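Local coordinates for nitroalkane oxidase (Podospora anserina, PDB 3MKH) that oxidises nitroalkanes to aldehydes or ketones with its FAD cofactor, releasing nitrite and reducing molecular oxygen to hydrogen peroxide, at the interface of chains A and B. Numbering follows the deposited sequence. Chains: chain A/B, Nitroalkane oxidase.

The interface of chains A and B. Residues chain A 286, 289-290, 321, 324-325; chain B 419, 421-422.
B:Trp422 pushes its indole between A:Arg286 and A:Lys321, which lie on opposite faces of the ring system, and it buries 119 Å² against chain A. On one face the CD methylene of A:Arg286 sits 3.4 Å from the centroid of the five-membered ring; CG is anti to the backbone N (chi1 167°), which carries the CG and CD methylenes along the indole, and they do the touching, not the guanidinium. On the other face A:Lys321 runs antiparallel to the indole, its CE 3.8 Å from the centroid of the six-membered ring. A:Phe289 meets that six-membered ring edge-to-face, the planes 71° apart and its CD2 against CZ2 of B:Trp422, while CG2 of A:Thr324 abuts the far rim at CH2 of B:Trp422, 3.6 Å away. A:Phe289 also touches the methyl of B:Ala421 through CE2 and comes tip to tip with the phenol of B:Tyr419, CZ lying 3.6 Å from OH.

Two hydrogen bonds across the interface accompany this packing. The indole NE1 of B:Trp422 donates to carboxylate OD1 of A:Asp290 at 2.9 Å, meeting it on the syn side and slightly tilted from the ring plane; this should hold the indole's rotation. The side-chain amine NZ of A:Lys321 donates to the backbone O of B:Ala421 at 3.0 Å, from above the carbonyl plane. Within chain A, the same NZ forms a salt bridge with OE2 of A:Glu325 at 2.7 Å, on the anti lone pair, which probably helps to hold the lysine tip toward B:Ala421. An alanine in place of B:Trp422 would probably open a gap between A:Arg286 and A:Lys321 and leave A:Asp290 without its indole partner.

The C-terminal segment of chain B, just before helix 423-426, thus packs on helices 262-298 and 311-340 of chain A in the homotetramer. The patch has a twin by two-fold symmetry, and its centre is about 24 Å from A:Asp399, the probable active-site proton acceptor.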
loop_
_atom_site.group_PDB
_atom_site.type_symbol
_atom_site.label_atom_id
_atom_site.label_comp_id
_atom_site.label_asym_id
_atom_site.label_seq_id
_atom_site.Cartn_x
_atom_site.Cartn_y
_atom_site.Cartn_z
ATOM N N ARG A 286 -11.028 -9.230 -13.545
ATOM C CA ARG A 286 -11.884 -10.404 -13.688
ATOM C C ARG A 286 -11.096 -11.574 -14.287
ATOM O O ARG A 286 -11.138 -12.691 -13.776
ATOM C CB ARG A 286 -13.103 -10.058 -14.567
ATOM C CG ARG A 286 -13.869 -11.274 -15.036
ATOM C CD ARG A 286 -15.371 -11.012 -15.032
ATOM N NE ARG A 286 -15.860 -10.126 -16.095
ATOM C CZ ARG A 286 -16.097 -10.521 -17.340
ATOM N NH1 ARG A 286 -15.832 -11.773 -17.703
ATOM N NH2 ARG A 286 -16.592 -9.667 -18.228
ATOM N N PHE A 289 -8.543 -12.847 -11.678
ATOM C CA PHE A 289 -9.256 -13.569 -10.626
ATOM C C PHE A 289 -9.721 -14.941 -11.124
ATOM O O PHE A 289 -9.509 -15.953 -10.460
ATOM C CB PHE A 289 -10.456 -12.767 -10.124
ATOM C CG PHE A 289 -11.266 -13.499 -9.095
ATOM C CD1 PHE A 289 -10.956 -13.394 -7.743
ATOM C CD2 PHE A 289 -12.315 -14.317 -9.478
ATOM C CE1 PHE A 289 -11.699 -14.085 -6.785
ATOM C CE2 PHE A 289 -13.058 -15.011 -8.538
ATOM C CZ PHE A 289 -12.748 -14.893 -7.183
ATOM N N ASP A 290 -10.361 -14.972 -12.288
ATOM C CA ASP A 290 -10.853 -16.228 -12.856
ATOM C C ASP A 290 -9.755 -17.253 -13.093
ATOM O O ASP A 290 -9.940 -18.438 -12.809
ATOM C CB ASP A 290 -11.579 -15.978 -14.176
ATOM C CG ASP A 290 -12.968 -15.354 -13.983
ATOM O OD1 ASP A 290 -13.447 -15.236 -12.835
ATOM O OD2 ASP A 290 -13.581 -14.984 -15.000
ATOM N N LYS A 321 -10.890 -10.005 -5.546
ATOM C CA LYS A 321 -12.339 -9.953 -5.801
ATOM C C LYS A 321 -12.956 -8.648 -5.273
ATOM O O LYS A 321 -13.760 -7.990 -5.940
ATOM C CB LYS A 321 -13.037 -11.165 -5.174
ATOM C CG LYS A 321 -14.517 -11.333 -5.561
ATOM C CD LYS A 321 -14.691 -11.455 -7.054
ATOM C CE LYS A 321 -15.970 -12.205 -7.406
ATOM N NZ LYS A 321 -17.202 -11.502 -6.932
ATOM N N THR A 324 -12.041 -5.688 -7.440
ATOM C CA THR A 324 -12.723 -5.790 -8.732
ATOM C C THR A 324 -14.172 -5.300 -8.624
ATOM O O THR A 324 -14.671 -4.602 -9.506
ATOM C CB THR A 324 -12.694 -7.230 -9.298
ATOM O OG1 THR A 324 -11.347 -7.698 -9.333
ATOM C CG2 THR A 324 -13.238 -7.266 -10.736
ATOM N N GLU A 325 -14.843 -5.678 -7.544
ATOM C CA GLU A 325 -16.224 -5.232 -7.338
ATOM C C GLU A 325 -16.280 -3.715 -7.138
ATOM O O GLU A 325 -17.120 -3.043 -7.725
ATOM C CB GLU A 325 -16.888 -6.001 -6.180
ATOM C CG GLU A 325 -16.982 -7.524 -6.426
ATOM C CD GLU A 325 -17.880 -7.877 -7.614
ATOM O OE1 GLU A 325 -18.457 -6.960 -8.224
ATOM O OE2 GLU A 325 -18.034 -9.075 -7.922
ATOM N N TYR B 419 -20.025 -21.855 -5.879
ATOM C CA TYR B 419 -19.534 -20.484 -6.026
ATOM C C TYR B 419 -19.567 -20.080 -7.499
ATOM O O TYR B 419 -19.103 -20.828 -8.369
ATOM C CB TYR B 419 -18.108 -20.359 -5.465
ATOM C CG TYR B 419 -17.543 -18.951 -5.517
ATOM C CD1 TYR B 419 -18.038 -17.948 -4.686
ATOM C CD2 TYR B 419 -16.510 -18.631 -6.387
ATOM C CE1 TYR B 419 -17.530 -16.658 -4.734
ATOM C CE2 TYR B 419 -15.988 -17.341 -6.443
ATOM C CZ TYR B 419 -16.492 -16.363 -5.607
ATOM O OH TYR B 419 -15.971 -15.087 -5.663
ATOM N N ALA B 421 -18.569 -16.712 -9.429
ATOM C CA ALA B 421 -17.918 -15.434 -9.120
ATOM C C ALA B 421 -18.726 -14.174 -9.427
ATOM O O ALA B 421 -18.903 -13.321 -8.553
ATOM C CB ALA B 421 -16.544 -15.363 -9.791
ATOM N N TRP B 422 -19.206 -14.037 -10.660
ATOM C CA TRP B 422 -19.787 -12.762 -11.070
ATOM C C TRP B 422 -21.318 -12.772 -11.119
ATOM O O TRP B 422 -21.934 -11.841 -11.648
ATOM C CB TRP B 422 -19.187 -12.320 -12.411
ATOM C CG TRP B 422 -17.712 -12.505 -12.387
ATOM C CD1 TRP B 422 -16.994 -13.496 -13.000
ATOM C CD2 TRP B 422 -16.773 -11.731 -11.636
ATOM N NE1 TRP B 422 -15.654 -13.355 -12.713
ATOM C CE2 TRP B 422 -15.491 -12.281 -11.878
ATOM C CE3 TRP B 422 -16.884 -10.598 -10.815
ATOM C CZ2 TRP B 422 -14.332 -11.750 -11.310
ATOM C CZ3 TRP B 422 -15.734 -10.068 -10.255
ATOM C CH2 TRP B 422 -14.471 -10.647 -10.502
#